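Local coordinates for PUM-HD domain-containing protein (Caenorhabditis elegans, PDB 7CGF), which binds RNA through its Pumilio homology domain, the part present here, and so probably recognises 3' untranslated regions of messenger RNAs, at residues N255-F260 with N268-C273; K272-G277 with V313-D318. The protein carries 2 engineered substitutions. One frame throughout, in Å; residues are numbered along the deposited sequence.

Overall arrangement
Following the chain from its N terminus, helix 257-261 comes first, and interaction 1 closes a short loop of seven residues to bring it against helix 266-276. Interaction 2 begins where interaction 1 ends, the two sharing Lys272 and Cys273, and closes a much longer excursion through helices 279-290 and 299-304 before reaching helix 309-319. The contacts therefore follow one another along the chain, neither nested nor crossed, with centres about 10 Å apart. Interaction 1 lies within the predicted Pumilio repeat 252-287; interaction 2 ties that repeat to the predicted repeat 294-331. Helix 266-276 is their common member, and Glu271 OE1 packs 3.4 Å from Lys315 CE where they meet.

Interaction 1. Residues N255-F260 with N268-C273; sequences NNLFEF and NVIEKC. With nucleotides of chain B.
Leu257, in the first turn of helix 257-261, meets Ile270 of the neighbouring helix through methyl groups, CD1 of Leu257 lying 3.7 Å from CD1 of Ile270. The two side chains cross at about a right angle and touch through their terminal methyls. In Ile270 chi2 is extended (180°), which carries CD1 away from its helix toward both partners, while the second branch, CG2, stays closer to the backbone; a branched apolar residue suits this buried place. Behind this contact Leu257 also packs on Ile285, Ala288 and Ala289 of helix 279-290.

One turn on, Phe260 receives the same methyl at the root of its side chain, its CB standing 3.6 Å from Ile270 CD1. Thus a single isoleucine methyl fits against both Leu257 and Phe260. The Phe260 side chain also touches Phe221 and Ala225 of helix 221-225, and Asn256 O lies in the ring plane at its edge. That same carbonyl accepts the Phe260 backbone N-H.

Next to Ile270, Glu271 faces the RNA. Its OE2 accepts two hydrogen bonds from G2 of chain B, from N1 at 2.7 Å (153°) and from N2 at 2.9 Å (140°), so one carboxylate oxygen takes both N-H donors of the guanine's Watson-Crick edge. Asn268 places its amide over a face of the U3 base of chain B, with CG 3.3 Å from C4, a flat polar group suited to lying against a flat base. An apolar flank buried against the preceding helix and a polar flank reading a base are characteristic of the RNA-recognition helix of a Pumilio repeat.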
ATOM      1  N   ASN A 255     -22.494  15.957 -10.671  1.00 23.26           N
ATOM      2  CA  ASN A 255     -23.789  16.366 -10.145  1.00 23.72           C
ATOM      3  C   ASN A 255     -23.690  16.990  -8.764  1.00 25.87           C
ATOM      4  O   ASN A 255     -24.630  17.668  -8.337  1.00 28.58           O
ATOM      5  CB  ASN A 255     -24.754  15.178 -10.104  1.00 23.69           C
ATOM      6  CG  ASN A 255     -25.197  14.742 -11.490  1.00 29.67           C
ATOM      7  OD1 ASN A 255     -25.105  15.506 -12.451  1.00 36.08           O
ATOM      8  ND2 ASN A 255     -25.698  13.517 -11.593  1.00 29.24           N
ATOM      9  N   ASN A 256     -22.583  16.780  -8.054  1.00 23.37           N
ATOM     10  CA  ASN A 256     -22.402  17.300  -6.705  1.00 23.93           C
ATOM     11  C   ASN A 256     -21.061  17.999  -6.580  1.00 25.85           C
ATOM     12  O   ASN A 256     -20.376  17.878  -5.562  1.00 22.98           O
ATOM     13  CB  ASN A 256     -22.532  16.182  -5.679  1.00 23.12           C
ATOM     14  CG  ASN A 256     -23.882  15.502  -5.746  1.00 28.07           C
ATOM     15  OD1 ASN A 256     -24.848  15.965  -5.138  1.00 37.37           O
ATOM     16  ND2 ASN A 256     -23.967  14.418  -6.510  1.00 27.68           N
ATOM     17  N   LEU A 257     -20.692  18.774  -7.608  1.00 21.49           N
ATOM     18  CA  LEU A 257     -19.310  19.227  -7.771  1.00 21.56           C
ATOM     19  C   LEU A 257     -18.878  20.154  -6.643  1.00 24.21           C
ATOM     20  O   LEU A 257     -17.768  20.019  -6.117  1.00 20.86           O
ATOM     21  CB  LEU A 257     -19.140  19.924  -9.123  1.00 22.08           C
ATOM     22  CG  LEU A 257     -17.730  20.437  -9.436  1.00 23.47           C
ATOM     23  CD1 LEU A 257     -16.732  19.295  -9.541  1.00 23.87           C
ATOM     24  CD2 LEU A 257     -17.708  21.280 -10.704  1.00 26.04           C
ATOM     25  N   PHE A 258     -19.722  21.114  -6.273  1.00 22.98           N
ATOM     26  CA  PHE A 258     -19.314  22.046  -5.230  1.00 21.78           C
ATOM     27  C   PHE A 258     -19.076  21.328  -3.907  1.00 23.30           C
ATOM     28  O   PHE A 258     -18.077  21.587  -3.226  1.00 22.94           O
ATOM     29  CB  PHE A 258     -20.354  23.149  -5.064  1.00 25.54           C
ATOM     30  CG  PHE A 258     -19.925  24.212  -4.114  1.00 26.48           C
ATOM     31  CD1 PHE A 258     -18.962  25.129  -4.485  1.00 29.67           C
ATOM     32  CD2 PHE A 258     -20.449  24.272  -2.837  1.00 29.04           C
ATOM     33  CE1 PHE A 258     -18.541  26.111  -3.605  1.00 32.05           C
ATOM     34  CE2 PHE A 258     -20.028  25.249  -1.958  1.00 30.52           C
ATOM     35  CZ  PHE A 258     -19.072  26.163  -2.344  1.00 28.88           C
ATOM     36  N   GLU A 259     -19.964  20.405  -3.538  1.00 23.56           N
ATOM     37  CA  GLU A 259     -19.791  19.700  -2.273  1.00 24.29           C
ATOM     38  C   GLU A 259     -18.526  18.845  -2.281  1.00 23.41           C
ATOM     39  O   GLU A 259     -17.755  18.871  -1.318  1.00 23.24           O
ATOM     40  CB  GLU A 259     -21.022  18.849  -1.971  1.00 28.55           C
ATOM     41  CG  GLU A 259     -22.217  19.672  -1.497  1.00 36.50           C
ATOM     42  CD  GLU A 259     -21.861  20.598  -0.344  1.00 43.22           C
ATOM     43  OE1 GLU A 259     -21.400  20.091   0.705  1.00 39.05           O
ATOM     44  OE2 GLU A 259     -22.025  21.832  -0.496  1.00 40.00           O
ATOM     45  N   PHE A 260     -18.277  18.110  -3.372  1.00 21.75           N
ATOM     46  CA  PHE A 260     -17.072  17.279  -3.423  1.00 18.66           C
ATOM     47  C   PHE A 260     -15.811  18.128  -3.396  1.00 18.74           C
ATOM     48  O   PHE A 260     -14.822  17.773  -2.740  1.00 18.41           O
ATOM     49  CB  PHE A 260     -17.078  16.391  -4.670  1.00 21.97           C
ATOM     50  CG  PHE A 260     -17.767  15.075  -4.470  1.00 22.25           C
ATOM     51  CD1 PHE A 260     -19.143  14.975  -4.592  1.00 23.12           C
ATOM     52  CD2 PHE A 260     -17.036  13.934  -4.201  1.00 25.02           C
ATOM     53  CE1 PHE A 260     -19.786  13.768  -4.409  1.00 27.14           C
ATOM     54  CE2 PHE A 260     -17.667  12.718  -4.023  1.00 26.10           C
ATOM     55  CZ  PHE A 260     -19.052  12.638  -4.114  1.00 26.11           C
ATOM     56  N   ASN A 268      -9.562  15.664  -3.499  1.00 15.29           N
ATOM     57  CA  ASN A 268      -8.558  14.896  -4.225  1.00 17.03           C
ATOM     58  C   ASN A 268      -9.194  13.927  -5.203  1.00 16.66           C
ATOM     59  O   ASN A 268      -8.574  13.573  -6.213  1.00 18.47           O
ATOM     60  CB  ASN A 268      -7.671  14.111  -3.249  1.00 16.41           C
ATOM     61  CG  ASN A 268      -6.970  15.016  -2.244  1.00 20.24           C
ATOM     62  OD1 ASN A 268      -7.320  15.054  -1.049  1.00 22.01           O
ATOM     63  ND2 ASN A 268      -5.997  15.768  -2.726  1.00 16.17           N
ATOM     64  N   VAL A 269     -10.399  13.455  -4.898  1.00 15.97           N
ATOM     65  CA  VAL A 269     -11.093  12.541  -5.802  1.00 16.08           C
ATOM     66  C   VAL A 269     -11.414  13.236  -7.123  1.00 17.92           C
ATOM     67  O   VAL A 269     -11.240  12.652  -8.200  1.00 17.21           O
ATOM     68  CB  VAL A 269     -12.350  11.983  -5.108  1.00 15.98           C
ATOM     69  CG1 VAL A 269     -13.252  11.211  -6.092  1.00 17.69           C
ATOM     70  CG2 VAL A 269     -11.945  11.110  -3.929  1.00 16.43           C
ATOM     71  N   ILE A 270     -11.843  14.502  -7.075  1.00 15.54           N
ATOM     72  CA  ILE A 270     -12.101  15.218  -8.327  1.00 17.30           C
ATOM     73  C   ILE A 270     -10.815  15.363  -9.122  1.00 18.06           C
ATOM     74  O   ILE A 270     -10.807  15.203 -10.345  1.00 17.62           O
ATOM     75  CB  ILE A 270     -12.738  16.597  -8.075  1.00 16.14           C
ATOM     76  CG1 ILE A 270     -13.953  16.485  -7.186  1.00 21.48           C
ATOM     77  CG2 ILE A 270     -13.129  17.249  -9.414  1.00 17.94           C
ATOM     78  CD1 ILE A 270     -14.600  17.822  -6.928  1.00 24.33           C
ATOM     79  N   GLU A 271      -9.706  15.677  -8.446  1.00 15.16           N
ATOM     80  CA  GLU A 271      -8.438  15.794  -9.150  1.00 16.35           C
ATOM     81  C   GLU A 271      -8.084  14.496  -9.856  1.00 19.59           C
ATOM     82  O   GLU A 271      -7.609  14.512 -10.997  1.00 20.63           O
ATOM     83  CB  GLU A 271      -7.330  16.204  -8.182  1.00 22.09           C
ATOM     84  CG  GLU A 271      -7.526  17.606  -7.647  1.00 19.22           C
ATOM     85  CD  GLU A 271      -6.294  18.133  -6.926  1.00 24.60           C
ATOM     86  OE1 GLU A 271      -5.163  17.781  -7.332  1.00 28.83           O
ATOM     87  OE2 GLU A 271      -6.460  18.893  -5.950  1.00 24.47           O
ATOM     88  N   LYS A 272      -8.333  13.361  -9.199  1.00 19.46           N
ATOM     89  CA  LYS A 272      -8.018  12.078  -9.810  1.00 18.90           C
ATOM     90  C   LYS A 272      -8.864  11.847 -11.052  1.00 19.04           C
ATOM     91  O   LYS A 272      -8.377  11.296 -12.050  1.00 22.88           O
ATOM     92  CB  LYS A 272      -8.224  10.950  -8.797  1.00 16.73           C
ATOM     93  CG  LYS A 272      -7.762   9.586  -9.277  1.00 18.45           C
ATOM     94  CD  LYS A 272      -6.246   9.490  -9.308  1.00 20.33           C
ATOM     95  CE  LYS A 272      -5.813   8.099  -9.768  1.00 25.25           C
ATOM     96  NZ  LYS A 272      -4.335   7.958  -9.837  1.00 27.62           N
ATOM     97  N   CYS A 273     -10.141  12.228 -10.997  1.00 17.13           N
ATOM     98  CA  CYS A 273     -10.997  12.145 -12.183  1.00 16.98           C
ATOM     99  C   CYS A 273     -10.419  12.939 -13.343  1.00 23.23           C
ATOM    100  O   CYS A 273     -10.491  12.510 -14.504  1.00 21.57           O
ATOM    101  CB  CYS A 273     -12.395  12.664 -11.870  1.00 19.19           C
ATOM    102  SG  CYS A 273     -13.375  11.614 -10.775  1.00 19.61           S
TER
ATOM    103  P     U B   3      -2.334  19.097   4.512  1.00 26.45           P
ATOM    104  OP1   U B   3      -2.564  18.628   5.902  1.00 32.18           O
ATOM    105  OP2   U B   3      -1.009  19.585   4.091  1.00 25.80           O
ATOM    106  O5'   U B   3      -2.684  17.968   3.443  1.00 27.11           O
ATOM    107  C5'   U B   3      -1.880  16.810   3.305  1.00 21.77           C
ATOM    108  C4'   U B   3      -2.710  15.598   3.614  1.00 24.13           C
ATOM    109  O4'   U B   3      -3.773  15.474   2.640  1.00 25.05           O
ATOM    110  C3'   U B   3      -2.002  14.258   3.559  1.00 34.03           C
ATOM    111  O3'   U B   3      -1.287  14.018   4.756  1.00 37.77           O
ATOM    112  C2'   U B   3      -3.156  13.279   3.357  1.00 31.75           C
ATOM    113  O2'   U B   3      -3.763  12.981   4.603  1.00 33.40           O
ATOM    114  C1'   U B   3      -4.151  14.113   2.539  1.00 28.11           C
ATOM    115  N1    U B   3      -4.249  13.703   1.118  1.00 23.97           N
ATOM    116  C2    U B   3      -5.265  12.785   0.895  1.00 19.31           C
ATOM    117  O2    U B   3      -5.964  12.388   1.812  1.00 17.86           O
ATOM    118  N3    U B   3      -5.413  12.378  -0.405  1.00 19.25           N
ATOM    119  C4    U B   3      -4.647  12.771  -1.476  1.00 19.98           C
ATOM    120  O4    U B   3      -4.879  12.327  -2.598  1.00 19.69           O
ATOM    121  C5    U B   3      -3.613  13.724  -1.166  1.00 23.65           C
ATOM    122  C6    U B   3      -3.447  14.141   0.098  1.00 23.26           C
ATOM    123  P     G B   2      -0.965  24.275   2.726  1.00 35.12           P
ATOM    124  OP1   G B   2      -0.329  23.869   4.001  1.00 40.63           O
ATOM    125  OP2   G B   2      -0.145  24.271   1.503  1.00 34.12           O
ATOM    126  O5'   G B   2      -2.183  23.260   2.518  1.00 28.52           O
ATOM    127  C5'   G B   2      -3.292  23.273   3.400  1.00 20.67           C
ATOM    128  C4'   G B   2      -4.254  22.162   3.067  1.00 31.25           C
ATOM    129  O4'   G B   2      -4.814  22.386   1.749  1.00 28.50           O
ATOM    130  C3'   G B   2      -3.640  20.776   2.975  1.00 26.49           C
ATOM    131  O3'   G B   2      -3.470  20.196   4.255  1.00 29.48           O
ATOM    132  C2'   G B   2      -4.624  20.037   2.064  1.00 21.46           C
ATOM    133  O2'   G B   2      -5.789  19.643   2.774  1.00 23.22           O
ATOM    134  C1'   G B   2      -5.026  21.149   1.094  1.00 22.73           C
ATOM    135  N9    G B   2      -4.234  21.106  -0.149  1.00 23.83           N
ATOM    136  C8    G B   2      -2.946  21.531  -0.391  1.00 23.38           C
ATOM    137  N7    G B   2      -2.547  21.318  -1.618  1.00 27.79           N
ATOM    138  C5    G B   2      -3.638  20.706  -2.231  1.00 27.25           C
ATOM    139  C6    G B   2      -3.818  20.240  -3.559  1.00 22.65           C
ATOM    140  O6    G B   2      -3.031  20.267  -4.510  1.00 25.34           O
ATOM    141  N1    G B   2      -5.093  19.694  -3.739  1.00 21.61           N
ATOM    142  C2    G B   2      -6.057  19.625  -2.772  1.00 19.00           C
ATOM    143  N2    G B   2      -7.213  19.050  -3.143  1.00 19.84           N
ATOM    144  N3    G B   2      -5.897  20.041  -1.518  1.00 19.81           N
ATOM    145  C4    G B   2      -4.674  20.575  -1.337  1.00 21.88           C
TER

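Interaction 2. Residues K272-G277 with V313-D318; sequences KCLEQG and VQKMFD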
ATOM      1  N   LYS A 272      -8.333  13.361  -9.199  1.00 19.46           N
ATOM      2  CA  LYS A 272      -8.018  12.078  -9.810  1.00 18.90           C
ATOM      3  C   LYS A 272      -8.864  11.847 -11.052  1.00 19.04           C
ATOM      4  O   LYS A 272      -8.377  11.296 -12.050  1.00 22.88           O
ATOM      5  CB  LYS A 272      -8.224  10.950  -8.797  1.00 16.73           C
ATOM      6  CG  LYS A 272      -7.762   9.586  -9.277  1.00 18.45           C
ATOM      7  CD  LYS A 272      -6.246   9.490  -9.308  1.00 20.33           C
ATOM      8  CE  LYS A 272      -5.813   8.099  -9.768  1.00 25.25           C
ATOM      9  NZ  LYS A 272      -4.335   7.958  -9.837  1.00 27.62           N
ATOM     10  N   CYS A 273     -10.141  12.228 -10.997  1.00 17.13           N
ATOM     11  CA  CYS A 273     -10.997  12.145 -12.183  1.00 16.98           C
ATOM     12  C   CYS A 273     -10.419  12.939 -13.343  1.00 23.23           C
ATOM     13  O   CYS A 273     -10.491  12.510 -14.504  1.00 21.57           O
ATOM     14  CB  CYS A 273     -12.395  12.664 -11.870  1.00 19.19           C
ATOM     15  SG  CYS A 273     -13.375  11.614 -10.775  1.00 19.61           S
ATOM     16  N   LEU A 274      -9.872  14.118 -13.052  1.00 22.03           N
ATOM     17  CA  LEU A 274      -9.359  14.969 -14.123  1.00 22.06           C
ATOM     18  C   LEU A 274      -8.053  14.432 -14.694  1.00 25.69           C
ATOM     19  O   LEU A 274      -7.786  14.602 -15.890  1.00 27.92           O
ATOM     20  CB  LEU A 274      -9.179  16.394 -13.604  1.00 21.56           C
ATOM     21  CG  LEU A 274     -10.472  17.133 -13.265  1.00 20.20           C
ATOM     22  CD1 LEU A 274     -10.172  18.300 -12.341  1.00 21.47           C
ATOM     23  CD2 LEU A 274     -11.207  17.622 -14.523  1.00 19.14           C
ATOM     24  N   GLU A 275      -7.234  13.787 -13.860  1.00 23.79           N
ATOM     25  CA  GLU A 275      -5.975  13.201 -14.309  1.00 30.06           C
ATOM     26  C   GLU A 275      -6.202  11.906 -15.084  1.00 27.31           C
ATOM     27  O   GLU A 275      -5.509  11.642 -16.072  1.00 33.10           O
ATOM     28  CB  GLU A 275      -5.064  12.948 -13.101  1.00 25.45           C
ATOM     29  CG  GLU A 275      -4.745  14.195 -12.288  1.00 26.53           C
ATOM     30  CD  GLU A 275      -4.150  13.890 -10.912  1.00 33.43           C
ATOM     31  OE1 GLU A 275      -4.276  12.745 -10.417  1.00 34.17           O
ATOM     32  OE2 GLU A 275      -3.551  14.808 -10.315  1.00 35.50           O
ATOM     33  N   GLN A 276      -7.176  11.099 -14.667  1.00 31.37           N
ATOM     34  CA  GLN A 276      -7.411   9.779 -15.248  1.00 35.07           C
ATOM     35  C   GLN A 276      -8.534   9.743 -16.272  1.00 38.46           C
ATOM     36  O   GLN A 276      -8.610   8.783 -17.050  1.00 39.00           O
ATOM     37  CB  GLN A 276      -7.748   8.768 -14.147  1.00 31.42           C
ATOM     38  CG  GLN A 276      -6.597   8.485 -13.219  1.00 36.53           C
ATOM     39  CD  GLN A 276      -5.663   7.434 -13.773  1.00 40.94           C
ATOM     40  OE1 GLN A 276      -6.062   6.606 -14.596  1.00 42.75           O
ATOM     41  NE2 GLN A 276      -4.411   7.458 -13.327  1.00 41.87           N
ATOM     42  N   GLY A 277      -9.410  10.742 -16.284  1.00 35.43           N
ATOM     43  CA  GLY A 277     -10.612  10.654 -17.083  1.00 35.36           C
ATOM     44  C   GLY A 277     -10.384  10.999 -18.545  1.00 35.51           C
ATOM     45  O   GLY A 277      -9.483  11.756 -18.907  1.00 36.59           O
ATOM     46  N   VAL A 313      -9.833  23.710  -9.219  1.00 22.51           N
ATOM     47  CA  VAL A 313      -9.935  24.564 -10.405  1.00 23.97           C
ATOM     48  C   VAL A 313      -8.595  24.627 -11.125  1.00 23.07           C
ATOM     49  O   VAL A 313      -8.524  24.516 -12.355  1.00 23.03           O
ATOM     50  CB  VAL A 313     -10.453  25.965 -10.019  1.00 22.34           C
ATOM     51  CG1 VAL A 313     -10.427  26.908 -11.238  1.00 24.85           C
ATOM     52  CG2 VAL A 313     -11.853  25.879  -9.458  1.00 23.12           C
ATOM     53  N   GLN A 314      -7.504  24.773 -10.373  1.00 23.08           N
ATOM     54  CA  GLN A 314      -6.185  24.748 -10.990  1.00 26.07           C
ATOM     55  C   GLN A 314      -5.955  23.443 -11.747  1.00 28.93           C
ATOM     56  O   GLN A 314      -5.442  23.448 -12.870  1.00 26.05           O
ATOM     57  CB  GLN A 314      -5.113  24.955  -9.918  1.00 29.54           C
ATOM     58  CG  GLN A 314      -3.692  24.902 -10.446  1.00 31.26           C
ATOM     59  CD  GLN A 314      -3.315  26.169 -11.184  1.00 43.33           C
ATOM     60  OE1 GLN A 314      -3.750  27.262 -10.816  1.00 48.55           O
ATOM     61  NE2 GLN A 314      -2.505  26.035 -12.229  1.00 43.66           N
ATOM     62  N   LYS A 315      -6.327  22.310 -11.148  1.00 24.27           N
ATOM     63  CA  LYS A 315      -6.148  21.032 -11.830  1.00 23.73           C
ATOM     64  C   LYS A 315      -6.973  20.961 -13.114  1.00 22.08           C
ATOM     65  O   LYS A 315      -6.524  20.397 -14.116  1.00 26.20           O
ATOM     66  CB  LYS A 315      -6.524  19.894 -10.880  1.00 23.47           C
ATOM     67  CG  LYS A 315      -6.300  18.490 -11.438  1.00 22.94           C
ATOM     68  CD  LYS A 315      -4.832  18.193 -11.733  1.00 27.34           C
ATOM     69  CE  LYS A 315      -3.974  18.202 -10.473  1.00 27.98           C
ATOM     70  NZ  LYS A 315      -2.663  17.559 -10.745  1.00 30.31           N
ATOM     71  N   MET A 316      -8.190  21.499 -13.092  1.00 20.44           N
ATOM     72  CA  MET A 316      -9.015  21.553 -14.299  1.00 24.38           C
ATOM     73  C   MET A 316      -8.293  22.281 -15.423  1.00 25.47           C
ATOM     74  O   MET A 316      -8.144  21.745 -16.524  1.00 27.34           O
ATOM     75  CB  MET A 316     -10.338  22.249 -14.007  1.00 27.05           C
ATOM     76  CG  MET A 316     -11.198  21.572 -12.973  1.00 32.11           C
ATOM     77  SD  MET A 316     -12.700  22.519 -12.743  1.00 49.90           S
ATOM     78  CE  MET A 316     -13.358  22.293 -14.325  1.00 15.17           C
ATOM     79  N   PHE A 317      -7.830  23.508 -15.158  1.00 26.66           N
ATOM     80  CA  PHE A 317      -7.104  24.260 -16.179  1.00 29.21           C
ATOM     81  C   PHE A 317      -5.915  23.472 -16.706  1.00 33.06           C
ATOM     82  O   PHE A 317      -5.633  23.483 -17.908  1.00 33.93           O
ATOM     83  CB  PHE A 317      -6.632  25.607 -15.622  1.00 28.43           C
ATOM     84  CG  PHE A 317      -7.660  26.702 -15.697  1.00 31.09           C
ATOM     85  CD1 PHE A 317      -8.639  26.830 -14.725  1.00 31.49           C
ATOM     86  CD2 PHE A 317      -7.625  27.633 -16.731  1.00 35.13           C
ATOM     87  CE1 PHE A 317      -9.587  27.857 -14.782  1.00 30.88           C
ATOM     88  CE2 PHE A 317      -8.570  28.659 -16.798  1.00 30.13           C
ATOM     89  CZ  PHE A 317      -9.548  28.775 -15.829  1.00 26.74           C
ATOM     90  N   ASP A 318      -5.209  22.761 -15.823  1.00 28.20           N
ATOM     91  CA  ASP A 318      -4.011  22.055 -16.255  1.00 28.81           C
ATOM     92  C   ASP A 318      -4.316  20.807 -17.081  1.00 31.15           C
ATOM     93  O   ASP A 318      -3.457  20.379 -17.859  1.00 33.81           O
ATOM     94  CB  ASP A 318      -3.157  21.686 -15.035  1.00 35.97           C
ATOM     95  CG  ASP A 318      -2.674  22.911 -14.264  1.00 40.96           C
ATOM     96  OD1 ASP A 318      -2.693  24.034 -14.825  1.00 45.92           O
ATOM     97  OD2 ASP A 318      -2.264  22.753 -13.090  1.00 49.53           O
TER
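Lys315 NZ donates to Glu275 OE2 at 2.9 Å, a salt bridge joining two helices of the domain. The carboxylate uses its anti lone pair, the one directed away from its other oxygen. Glu275 runs out extended beyond CG, whereas Lys315 starts with CG anti to the backbone N (chi1 -176°) and then bends at chi2 and chi3, and these bends turn the ammonium to Glu275 OE2. The two side chains cross at about a right angle. The lysine chain has an apolar use as well: its CG packs 4.0 Å from Leu274 CD1.

Beneath the ion pair Leu274 is directed toward the other helix. Met316 starts away from it and is met near its root, Leu274 CD1 pressing on Met316 CG at 3.5 Å, tighter than usual for two carbons; the long unbranched methionine carries on to Val286 and Ala289 of helix 279-290. Leucine and methionine suit this buried layer, with Leu274 itself also resting on Ile285. The short segments run almost parallel, 7° apart with axes 9.6 Å from each other, as expected of equivalent helices stacked side by side in a repeat solenoid.

Lys315 therefore serves two layers, its methylenes extending the apolar seam and its charge pairing with the exposed Glu275; the pairing probably favours the ionised form of both groups.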